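Local coordinates for peroxisomal acyl-CoA oxidase 1A (Solanum lycopersicum, PDB 2FON), which probably catalyses the FAD-dependent oxidation of fatty acyl-CoA in peroxisomal beta-oxidation, at residues Asp38-Val43 against Lys565-Gln570; Asp345-Gln350 against Leu611-Arg616; Ala505-Ser510 against Cys546-Val551. All coordinates share one frame; numbering follows the deposited sequence.

In the fold
The six segments come along the chain in the order 38-43, 345-350, 505-510, 546-551, 565-570 and 611-616. Contacts 1 and 2 therefore interlock, and contact 3 falls wholly within both spans. Each contact has at least one segment in the C-terminal acyl-CoA oxidase region. Helix 567-585 links all three: it starts in contact 1, and its later residues pack against contacts 2 and 3. Centres of contacts 1 and 2 are about 20 Å apart, and the two meet where Gln570 packs on Leu615. Contact 3 lies about 26 Å from contact 1 and 25 Å from contact 2, centre to centre. Of the three, contact 2 reaches the FAD pocket.

Contact 1: residues Asp38-Val43 against Lys565-Gln570; sequences DEMKIV and KGVKQQ
Glu39 and Gln570 bring flat groups to this contact, but each touches the facing segment through its CB. Glu39 CB stands 4.1 Å from Val567 CG2. The carboxylate beyond it leads away and forms a long, weak ion pair with Arg48. Gln570 CB lies 4.2 Å from Met40 CE, and the chain then bends so that its amide leaves the contact. Neither plane offers a face or an edge to the opposite segment. The touching between side chains is done by aliphatic carbons and one sulfur.

Val567 is the centre of this apolar patch. Its CG1 is anti to the backbone N (chi1 176°) and meets two residues of helix 37-45. Met40 SD is 3.8 Å from Val567 CG1, and Val43 CG2 is 4.0 Å from the same methyl. Met40 does not start out toward the other segment. Its chain folds twice, at chi2 (75°) and chi3 (72°), and this brings the thioether alongside Val567. The two chains run in opposite senses where they lie together. The CA atoms of Met40 and Val567 are 6.4 Å apart.

Val567 opens a helix, with Gly566 at the N-cap position. Gly566 has a positive phi, which suits glycine. The backbone N of Gln570 bonds to Gly566 O at 3.2 Å, closing the first turn. Just before the other helix, Asp36 is joined to Lys565 by a backbone hydrogen bond.

The patch thus joins a short helix of the N-terminal region to the start of helix 567-585 in the C-terminal region. Further helices complete its packing. Tyr361 and Phe365 of helix 347-380 lie against Met40 and Val43 respectively, and Leu622 of helix 619-624 packs on both Met40 and Gln570.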
loop_
_atom_site.group_PDB
_atom_site.type_symbol
_atom_site.label_atom_id
_atom_site.label_comp_id
_atom_site.label_asym_id
_atom_site.label_seq_id
_atom_site.Cartn_x
_atom_site.Cartn_y
_atom_site.Cartn_z
ATOM N N ASP B 38 3.463 -31.259 11.185
ATOM C CA ASP B 38 4.831 -31.689 10.870
ATOM C C ASP B 38 4.940 -32.019 9.388
ATOM O O ASP B 38 5.926 -31.655 8.724
ATOM C CB ASP B 38 5.286 -32.849 11.764
ATOM C CG ASP B 38 5.363 -32.442 13.278
ATOM O OD1 ASP B 38 4.657 -33.054 14.126
ATOM O OD2 ASP B 38 6.120 -31.499 13.629
ATOM N N GLU B 39 3.915 -32.657 8.837
ATOM C CA GLU B 39 3.929 -32.876 7.402
ATOM C C GLU B 39 3.642 -31.598 6.606
ATOM O O GLU B 39 4.247 -31.393 5.566
ATOM C CB GLU B 39 3.005 -34.028 6.984
ATOM C CG GLU B 39 3.556 -35.385 7.371
ATOM C CD GLU B 39 4.821 -35.808 6.606
ATOM O OE1 GLU B 39 4.971 -35.452 5.388
ATOM O OE2 GLU B 39 5.648 -36.529 7.242
ATOM N N MET B 40 2.749 -30.734 7.085
ATOM C CA MET B 40 2.547 -29.474 6.378
ATOM C C MET B 40 3.834 -28.660 6.265
ATOM O O MET B 40 4.154 -28.129 5.199
ATOM C CB MET B 40 1.451 -28.632 6.964
ATOM C CG MET B 40 0.996 -27.574 5.947
ATOM S SD MET B 40 -0.009 -28.211 4.603
ATOM C CE MET B 40 -1.516 -28.548 5.460
ATOM N N LYS B 41 4.582 -28.630 7.352
ATOM C CA LYS B 41 5.862 -28.066 7.344
ATOM C C LYS B 41 6.606 -28.592 6.129
ATOM O O LYS B 41 7.129 -27.787 5.320
ATOM C CB LYS B 41 6.581 -28.384 8.634
ATOM C CG LYS B 41 5.852 -27.915 9.906
ATOM C CD LYS B 41 6.844 -27.459 10.962
ATOM C CE LYS B 41 6.195 -26.853 12.212
ATOM N NZ LYS B 41 7.220 -26.723 13.293
ATOM N N ILE B 42 6.650 -29.919 5.954
ATOM C CA ILE B 42 7.406 -30.498 4.832
ATOM C C ILE B 42 6.807 -30.024 3.514
ATOM O O ILE B 42 7.531 -29.680 2.602
ATOM C CB ILE B 42 7.574 -32.078 4.917
ATOM C CG1 ILE B 42 8.717 -32.458 5.844
ATOM C CG2 ILE B 42 7.999 -32.688 3.619
ATOM C CD1 ILE B 42 8.304 -33.288 7.075
ATOM N N VAL B 43 5.501 -29.959 3.400
ATOM C CA VAL B 43 4.969 -29.491 2.116
ATOM C C VAL B 43 5.414 -28.053 1.773
ATOM O O VAL B 43 5.852 -27.761 0.658
ATOM C CB VAL B 43 3.451 -29.554 2.037
ATOM C CG1 VAL B 43 2.983 -29.082 0.647
ATOM C CG2 VAL B 43 2.991 -30.969 2.316
ATOM N N LYS B 565 -1.748 -37.115 7.541
ATOM C CA LYS B 565 -3.193 -37.015 7.799
ATOM C C LYS B 565 -3.732 -35.585 7.542
ATOM O O LYS B 565 -3.094 -34.620 7.918
ATOM C CB LYS B 565 -3.495 -37.481 9.239
ATOM N N GLY B 566 -4.849 -35.492 6.824
ATOM C CA GLY B 566 -5.624 -34.280 6.539
ATOM C C GLY B 566 -4.911 -33.157 5.838
ATOM O O GLY B 566 -5.393 -32.000 5.816
ATOM N N VAL B 567 -3.739 -33.471 5.298
ATOM C CA VAL B 567 -2.871 -32.448 4.727
ATOM C C VAL B 567 -3.379 -32.015 3.355
ATOM O O VAL B 567 -3.692 -30.850 3.144
ATOM C CB VAL B 567 -1.411 -32.924 4.646
ATOM C CG1 VAL B 567 -0.540 -31.880 3.969
ATOM C CG2 VAL B 567 -0.897 -33.262 6.031
ATOM N N LYS B 568 -3.478 -32.974 2.447
ATOM C CA LYS B 568 -4.062 -32.781 1.127
ATOM C C LYS B 568 -5.411 -32.091 1.215
ATOM O O LYS B 568 -5.675 -31.131 0.481
ATOM C CB LYS B 568 -4.193 -34.146 0.396
ATOM C CG LYS B 568 -4.898 -34.087 -0.965
ATOM C CD LYS B 568 -4.360 -35.107 -1.940
ATOM C CE LYS B 568 -5.234 -35.196 -3.184
ATOM N NZ LYS B 568 -5.013 -36.484 -3.921
ATOM N N GLN B 569 -6.239 -32.580 2.128
ATOM C CA GLN B 569 -7.586 -32.100 2.338
ATOM C C GLN B 569 -7.604 -30.623 2.616
ATOM O O GLN B 569 -8.416 -29.904 2.049
ATOM C CB GLN B 569 -8.238 -32.889 3.487
ATOM C CG GLN B 569 -9.194 -32.075 4.389
ATOM C CD GLN B 569 -10.608 -31.912 3.806
ATOM O OE1 GLN B 569 -10.814 -31.277 2.749
ATOM N NE2 GLN B 569 -11.589 -32.480 4.505
ATOM N N GLN B 570 -6.692 -30.167 3.473
ATOM C CA GLN B 570 -6.593 -28.747 3.773
ATOM C C GLN B 570 -6.097 -27.983 2.579
ATOM O O GLN B 570 -6.443 -26.815 2.406
ATOM C CB GLN B 570 -5.636 -28.471 4.947
ATOM C CG GLN B 570 -6.235 -28.565 6.345
ATOM C CD GLN B 570 -7.592 -27.893 6.467
ATOM O OE1 GLN B 570 -8.619 -28.566 6.597
ATOM N NE2 GLN B 570 -7.608 -26.570 6.419
#

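Contact 2: residues Asp345-Gln350 against Leu611-Arg616; sequences DYKTQQ and LYSQLR. With FAD (flavin-adenine dinucleotide), chain D.
Arg616 grips Asp345 side-on, with NE and NH2 both donating to one oxygen. Asp345 OD2 is 2.7 Å from Arg616 NE and 2.7 Å from Arg616 NH2. OD2 lies in the guanidinium plane, and the carboxylate is turned 30° from it. NH2 comes from the syn side of the carboxylate. The bonds are not straight: N-H...O is 144° at NE. Arg616 NH1 turns to Glu29 in a second salt bridge. With a leucine in place of Arg616, the carboxylates of Asp345 and Glu29 would probably lose the cation they share.

The other polar link is made by Lys347. Its chain bends at chi2 (62°) and again at chi3, which carries NZ to the opposite helix. Lys347 NZ donates to Ser613 OG at 2.7 Å. It also bonds to Gln350 OE1, at 3.1 Å and in the carbonyl plane. Gln350 NE2 is satisfied by Ile344 O.

Here the first turn of helix 347-380, with Tyr346 at its N-cap position, packs on the end of helix 598-615. The same turn borders the FAD pocket. Tyr346 CE1 lies 3.4 Å from FAD C6A of the adenine, and Gln349 OE1 is 3.0 Å from FAD O3B. The second subunit also binds this cofactor, through Ser163 and Thr157 among others.

Over one face of the Tyr612 ring, toward its rim, sits Gln350 O. The Tyr612 hydroxyl pairs with Asn351 OD1.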
loop_
_atom_site.group_PDB
_atom_site.type_symbol
_atom_site.label_atom_id
_atom_site.label_comp_id
_atom_site.label_asym_id
_atom_site.label_seq_id
_atom_site.Cartn_x
_atom_site.Cartn_y
_atom_site.Cartn_z
ATOM N N ASP B 345 -12.939 -14.643 13.801
ATOM C CA ASP B 345 -14.219 -15.333 13.614
ATOM C C ASP B 345 -15.123 -14.605 12.639
ATOM O O ASP B 345 -16.101 -15.160 12.226
ATOM C CB ASP B 345 -14.990 -15.544 14.929
ATOM C CG ASP B 345 -14.337 -16.577 15.870
ATOM O OD1 ASP B 345 -14.747 -16.592 17.065
ATOM O OD2 ASP B 345 -13.425 -17.351 15.449
ATOM N N TYR B 346 -14.828 -13.349 12.308
ATOM C CA TYR B 346 -15.711 -12.555 11.416
ATOM C C TYR B 346 -15.517 -12.872 9.951
ATOM O O TYR B 346 -14.408 -13.125 9.507
ATOM C CB TYR B 346 -15.529 -11.048 11.621
ATOM C CG TYR B 346 -15.947 -10.592 12.967
ATOM C CD1 TYR B 346 -15.232 -9.581 13.629
ATOM C CD2 TYR B 346 -17.045 -11.170 13.597
ATOM C CE1 TYR B 346 -15.634 -9.141 14.941
ATOM C CE2 TYR B 346 -17.440 -10.771 14.857
ATOM C CZ TYR B 346 -16.740 -9.753 15.547
ATOM O OH TYR B 346 -17.146 -9.360 16.807
ATOM N N LYS B 347 -16.589 -12.807 9.189
ATOM C CA LYS B 347 -16.554 -13.256 7.806
ATOM C C LYS B 347 -15.878 -12.179 6.902
ATOM O O LYS B 347 -15.369 -12.472 5.815
ATOM C CB LYS B 347 -17.984 -13.695 7.402
ATOM C CG LYS B 347 -18.196 -14.667 6.184
ATOM C CD LYS B 347 -17.574 -16.067 6.291
ATOM C CE LYS B 347 -18.138 -16.889 7.422
ATOM N NZ LYS B 347 -17.548 -18.269 7.418
ATOM N N THR B 348 -15.810 -10.949 7.380
ATOM C CA THR B 348 -15.123 -9.908 6.635
ATOM C C THR B 348 -13.636 -9.972 6.835
ATOM O O THR B 348 -12.866 -9.753 5.873
ATOM C CB THR B 348 -15.581 -8.511 6.990
ATOM O OG1 THR B 348 -15.679 -8.371 8.403
ATOM C CG2 THR B 348 -16.933 -8.234 6.383
ATOM N N GLN B 349 -13.219 -10.254 8.069
ATOM C CA GLN B 349 -11.837 -10.564 8.336
ATOM C C GLN B 349 -11.456 -11.787 7.530
ATOM O O GLN B 349 -10.501 -11.768 6.781
ATOM C CB GLN B 349 -11.597 -10.810 9.808
ATOM C CG GLN B 349 -10.124 -10.766 10.164
ATOM C CD GLN B 349 -9.649 -9.394 10.449
ATOM O OE1 GLN B 349 -10.408 -8.435 10.291
ATOM N NE2 GLN B 349 -8.401 -9.267 10.921
ATOM N N GLN B 350 -12.230 -12.844 7.615
ATOM C CA GLN B 350 -12.000 -13.974 6.698
ATOM C C GLN B 350 -11.870 -13.642 5.199
ATOM O O GLN B 350 -10.875 -14.007 4.565
ATOM C CB GLN B 350 -13.004 -15.063 6.958
ATOM C CG GLN B 350 -12.756 -15.694 8.305
ATOM C CD GLN B 350 -13.959 -16.452 8.749
ATOM O OE1 GLN B 350 -14.778 -16.895 7.912
ATOM N NE2 GLN B 350 -14.111 -16.606 10.081
ATOM N N LEU B 611 -16.169 -22.405 2.457
ATOM C CA LEU B 611 -14.757 -22.726 2.565
ATOM C C LEU B 611 -14.081 -21.948 3.696
ATOM O O LEU B 611 -13.301 -22.511 4.462
ATOM C CB LEU B 611 -14.039 -22.552 1.237
ATOM C CG LEU B 611 -14.335 -23.599 0.167
ATOM C CD1 LEU B 611 -13.576 -23.243 -1.100
ATOM C CD2 LEU B 611 -14.022 -25.038 0.602
ATOM N N TYR B 612 -14.406 -20.662 3.813
ATOM C CA TYR B 612 -13.951 -19.860 4.925
ATOM C C TYR B 612 -14.297 -20.565 6.257
ATOM O O TYR B 612 -13.446 -20.717 7.121
ATOM C CB TYR B 612 -14.554 -18.442 4.859
ATOM C CG TYR B 612 -14.101 -17.515 3.739
ATOM C CD1 TYR B 612 -14.928 -16.500 3.309
ATOM C CD2 TYR B 612 -12.861 -17.628 3.134
ATOM C CE1 TYR B 612 -14.565 -15.612 2.296
ATOM C CE2 TYR B 612 -12.471 -16.751 2.098
ATOM C CZ TYR B 612 -13.356 -15.738 1.681
ATOM O OH TYR B 612 -13.035 -14.820 0.683
ATOM N N SER B 613 -15.532 -21.012 6.413
ATOM C CA SER B 613 -15.950 -21.666 7.667
ATOM C C SER B 613 -15.159 -22.917 7.999
ATOM O O SER B 613 -14.941 -23.200 9.161
ATOM C CB SER B 613 -17.426 -22.039 7.639
ATOM O OG SER B 613 -18.210 -20.874 7.720
ATOM N N GLN B 614 -14.752 -23.677 6.979
ATOM C CA GLN B 614 -13.924 -24.848 7.234
ATOM C C GLN B 614 -12.466 -24.462 7.443
ATOM O O GLN B 614 -11.818 -24.999 8.318
ATOM C CB GLN B 614 -14.091 -25.964 6.191
ATOM C CG GLN B 614 -14.807 -25.581 4.900
ATOM C CD GLN B 614 -15.365 -26.812 4.124
ATOM O OE1 GLN B 614 -14.611 -27.732 3.703
ATOM N NE2 GLN B 614 -16.680 -26.814 3.918
ATOM N N LEU B 615 -11.940 -23.521 6.675
ATOM C CA LEU B 615 -10.579 -23.096 6.930
ATOM C C LEU B 615 -10.456 -22.663 8.380
ATOM O O LEU B 615 -9.606 -23.203 9.069
ATOM C CB LEU B 615 -10.105 -21.979 5.989
ATOM C CG LEU B 615 -8.573 -21.814 5.991
ATOM C CD1 LEU B 615 -7.878 -22.999 5.409
ATOM C CD2 LEU B 615 -8.144 -20.668 5.181
ATOM N N ARG B 616 -11.319 -21.738 8.830
ATOM C CA ARG B 616 -11.348 -21.225 10.211
ATOM C C ARG B 616 -10.643 -22.052 11.304
ATOM O O ARG B 616 -9.700 -21.572 11.940
ATOM C CB ARG B 616 -12.771 -20.887 10.677
ATOM C CG ARG B 616 -12.834 -20.484 12.126
ATOM C CD ARG B 616 -11.863 -19.356 12.430
ATOM N NE ARG B 616 -11.914 -18.911 13.825
ATOM C CZ ARG B 616 -11.066 -19.253 14.807
ATOM N NH1 ARG B 616 -10.055 -20.074 14.577
ATOM N NH2 ARG B 616 -11.223 -18.746 16.030
HETATM P PA FAD D . -9.943 -3.177 15.685
HETATM O O1A FAD D . -11.389 -2.781 15.810
HETATM O O2A FAD D . -9.354 -3.962 16.860
HETATM O O5B FAD D . -9.914 -3.968 14.333
HETATM C C5B FAD D . -8.881 -4.893 14.095
HETATM C C4B FAD D . -9.452 -5.671 12.918
HETATM O O4B FAD D . -10.652 -6.294 13.341
HETATM C C3B FAD D . -9.818 -4.784 11.728
HETATM O O3B FAD D . -9.541 -5.544 10.612
HETATM C C2B FAD D . -11.308 -4.703 11.787
HETATM O O2B FAD D . -11.867 -4.544 10.523
HETATM C C1B FAD D . -11.657 -6.047 12.407
HETATM N N9A FAD D . -12.920 -5.881 13.115
HETATM C C8A FAD D . -13.089 -5.330 14.353
HETATM N N7A FAD D . -14.420 -5.358 14.609
HETATM C C5A FAD D . -15.081 -5.931 13.572
HETATM C C6A FAD D . -16.425 -6.224 13.327
HETATM N N6A FAD D . -17.340 -5.896 14.234
HETATM N N1A FAD D . -16.800 -6.824 12.142
HETATM C C2A FAD D . -15.861 -7.159 11.193
HETATM N N3A FAD D . -14.539 -6.886 11.445
HETATM C C4A FAD D . -14.149 -6.266 12.609
HETATM N N1 FAD D . -7.602 7.159 19.527
HETATM C C2 FAD D . -7.913 8.191 20.407
HETATM O O2 FAD D . -8.786 8.074 21.306
HETATM N N3 FAD D . -7.280 9.402 20.221
HETATM C C4 FAD D . -6.355 9.568 19.230
HETATM O O4 FAD D . -5.789 10.658 19.137
HETATM C C4X FAD D . -6.043 8.524 18.374
HETATM N N5 FAD D . -5.070 8.676 17.388
HETATM C C5X FAD D . -4.687 7.656 16.574
HETATM C C6 FAD D . -3.706 7.918 15.663
HETATM C C7 FAD D . -3.302 6.921 14.797
HETATM C C7M FAD D . -2.218 7.274 13.801
HETATM C C8 FAD D . -3.931 5.636 14.870
HETATM C C8M FAD D . -3.538 4.495 13.981
HETATM C C9 FAD D . -4.918 5.400 15.810
HETATM C C9A FAD D . -5.301 6.417 16.704
HETATM N N10 FAD D . -6.307 6.245 17.705
HETATM C C10 FAD D . -6.667 7.308 18.527
HETATM C "C1'" FAD D . -7.078 4.957 17.880
HETATM C "C2'" FAD D . -7.889 4.931 16.589
HETATM O "O2'" FAD D . -8.739 6.010 16.494
HETATM C "C3'" FAD D . -8.867 3.826 16.356
HETATM O "O3'" FAD D . -9.976 3.932 17.221
HETATM C "C4'" FAD D . -8.282 2.449 16.412
HETATM O "O4'" FAD D . -7.083 2.415 15.649
HETATM C "C5'" FAD D . -9.394 1.545 15.863
HETATM O "O5'" FAD D . -8.774 0.422 15.314
HETATM P P FAD D . -8.427 -0.839 16.214
HETATM O O1P FAD D . -6.950 -0.760 16.542
HETATM O O2P FAD D . -9.418 -0.799 17.387
HETATM O O3P FAD D . -8.899 -2.031 15.229
#

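Contact 3: residues Ala505-Ser510 against Cys546-Val551; sequences AFEARS and CQLIVV
Phe506 and Val551 meet at about a right angle, with a methyl over a ring face. Val551 CG2 sits 4.1 Å from the centroid of the Phe506 ring and above its centre, a CH-pi contact. A further ring, that of Phe590, meets Phe506 edge-to-face.

Leu548 fits beside this pair. Its CG is anti to the backbone N (chi1 159°), and this torsion together with chi2 (65°) brings the two methyls to the opposite helix. Leu548 CD1 touches Phe506 CB at 3.7 Å and Glu507 CG at 3.9 Å. Glu507 is extended beyond CG, and its carboxylate makes a salt bridge with Arg479.

The two helices, 499-521 and 535-558, run antiparallel as part of the helical C-terminal region. Their segment axes approach to 9.4 Å, with 164° between the N-to-C directions. The CA atoms of Phe506 and Leu548 are 5.6 Å apart. Helix 567-585 closes on the pair, with Ser579 against both Phe506 and Val551.

A pair of hydrogen bonds lies next to the ring. Arg509 points its guanidinium end-on at Gln547, and NH1 and NH2 both donate to one oxygen. Gln547 OE1 is 2.6 Å from Arg509 NH1 and 2.8 Å from Arg509 NH2. The Gln547 CG is anti to its carbonyl carbon, and the extended chain beyond carries the amide across to Arg509. Arg509 NH2 also forms a salt bridge with Asp589.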
loop_
_atom_site.group_PDB
_atom_site.type_symbol
_atom_site.label_atom_id
_atom_site.label_comp_id
_atom_site.label_asym_id
_atom_site.label_seq_id
_atom_site.Cartn_x
_atom_site.Cartn_y
_atom_site.Cartn_z
ATOM N N ALA B 505 -13.521 -23.179 -16.206
ATOM C CA ALA B 505 -14.028 -21.838 -16.008
ATOM C C ALA B 505 -12.917 -20.797 -16.201
ATOM O O ALA B 505 -13.179 -19.729 -16.759
ATOM C CB ALA B 505 -14.671 -21.691 -14.654
ATOM N N PHE B 506 -11.692 -21.115 -15.772
ATOM C CA PHE B 506 -10.587 -20.195 -15.962
ATOM C C PHE B 506 -10.045 -20.163 -17.391
ATOM O O PHE B 506 -9.592 -19.121 -17.892
ATOM C CB PHE B 506 -9.485 -20.515 -14.965
ATOM C CG PHE B 506 -9.684 -19.867 -13.638
ATOM C CD1 PHE B 506 -10.481 -20.466 -12.670
ATOM C CD2 PHE B 506 -9.123 -18.637 -13.378
ATOM C CE1 PHE B 506 -10.711 -19.838 -11.458
ATOM C CE2 PHE B 506 -9.345 -17.999 -12.161
ATOM C CZ PHE B 506 -10.136 -18.608 -11.209
ATOM N N GLU B 507 -10.095 -21.329 -18.031
ATOM C CA GLU B 507 -9.691 -21.495 -19.416
ATOM C C GLU B 507 -10.614 -20.707 -20.314
ATOM O O GLU B 507 -10.158 -19.941 -21.158
ATOM C CB GLU B 507 -9.697 -22.971 -19.790
ATOM C CG GLU B 507 -8.484 -23.744 -19.242
ATOM C CD GLU B 507 -8.396 -25.210 -19.706
ATOM O OE1 GLU B 507 -7.323 -25.808 -19.524
ATOM O OE2 GLU B 507 -9.370 -25.796 -20.246
ATOM N N ALA B 508 -11.917 -20.850 -20.091
ATOM C CA ALA B 508 -12.918 -20.169 -20.915
ATOM C C ALA B 508 -12.705 -18.671 -20.828
ATOM O O ALA B 508 -12.456 -17.999 -21.832
ATOM C CB ALA B 508 -14.319 -20.535 -20.472
ATOM N N ARG B 509 -12.759 -18.169 -19.605
ATOM C CA ARG B 509 -12.533 -16.779 -19.338
ATOM C C ARG B 509 -11.324 -16.214 -20.108
ATOM O O ARG B 509 -11.412 -15.155 -20.751
ATOM C CB ARG B 509 -12.318 -16.595 -17.847
ATOM C CG ARG B 509 -11.940 -15.164 -17.484
ATOM C CD ARG B 509 -10.987 -15.171 -16.364
ATOM N NE ARG B 509 -10.804 -13.868 -15.778
ATOM C CZ ARG B 509 -9.873 -13.644 -14.848
ATOM N NH1 ARG B 509 -9.118 -14.659 -14.428
ATOM N NH2 ARG B 509 -9.689 -12.420 -14.338
ATOM N N SER B 510 -10.194 -16.912 -20.019
ATOM C CA SER B 510 -8.978 -16.412 -20.602
ATOM C C SER B 510 -9.057 -16.462 -22.133
ATOM O O SER B 510 -8.821 -15.454 -22.819
ATOM C CB SER B 510 -7.775 -17.172 -20.042
ATOM O OG SER B 510 -6.593 -16.796 -20.725
ATOM N N CYS B 546 -2.419 -15.485 -16.486
ATOM C CA CYS B 546 -1.562 -15.794 -15.356
ATOM C C CYS B 546 -2.309 -16.464 -14.193
ATOM O O CYS B 546 -1.825 -17.423 -13.591
ATOM C CB CYS B 546 -0.804 -14.559 -14.890
ATOM S SG CYS B 546 0.341 -13.936 -16.217
ATOM N N GLN B 547 -3.492 -15.950 -13.900
ATOM C CA GLN B 547 -4.357 -16.480 -12.871
ATOM C C GLN B 547 -4.655 -17.911 -13.194
ATOM O O GLN B 547 -4.719 -18.740 -12.288
ATOM C CB GLN B 547 -5.631 -15.661 -12.810
ATOM C CG GLN B 547 -5.421 -14.356 -12.055
ATOM C CD GLN B 547 -6.629 -13.445 -12.043
ATOM O OE1 GLN B 547 -7.416 -13.414 -12.964
ATOM N NE2 GLN B 547 -6.763 -12.702 -11.020
ATOM N N LEU B 548 -4.792 -18.208 -14.487
ATOM C CA LEU B 548 -5.111 -19.535 -14.925
ATOM C C LEU B 548 -3.891 -20.432 -14.711
ATOM O O LEU B 548 -4.007 -21.594 -14.342
ATOM C CB LEU B 548 -5.568 -19.540 -16.399
ATOM C CG LEU B 548 -5.463 -20.891 -17.125
ATOM C CD1 LEU B 548 -6.395 -21.917 -16.516
ATOM C CD2 LEU B 548 -5.711 -20.794 -18.597
ATOM N N ILE B 549 -2.711 -19.909 -14.969
ATOM C CA ILE B 549 -1.544 -20.724 -14.745
ATOM C C ILE B 549 -1.509 -21.088 -13.249
ATOM O O ILE B 549 -1.338 -22.279 -12.916
ATOM C CB ILE B 549 -0.232 -20.037 -15.224
ATOM C CG1 ILE B 549 -0.247 -19.798 -16.732
ATOM C CG2 ILE B 549 0.966 -20.903 -14.939
ATOM C CD1 ILE B 549 0.878 -18.923 -17.152
ATOM N N VAL B 550 -1.741 -20.123 -12.357
ATOM C CA VAL B 550 -1.645 -20.412 -10.953
ATOM C C VAL B 550 -2.667 -21.486 -10.646
ATOM O O VAL B 550 -2.316 -22.588 -10.223
ATOM C CB VAL B 550 -1.841 -19.168 -10.069
ATOM C CG1 VAL B 550 -1.779 -19.514 -8.583
ATOM C CG2 VAL B 550 -0.766 -18.087 -10.367
ATOM N N VAL B 551 -3.933 -21.249 -10.950
ATOM C CA VAL B 551 -4.941 -22.236 -10.590
ATOM C C VAL B 551 -4.617 -23.603 -11.166
ATOM O O VAL B 551 -4.669 -24.608 -10.461
ATOM C CB VAL B 551 -6.287 -21.805 -11.042
ATOM C CG1 VAL B 551 -7.241 -22.908 -10.840
ATOM C CG2 VAL B 551 -6.734 -20.554 -10.257
#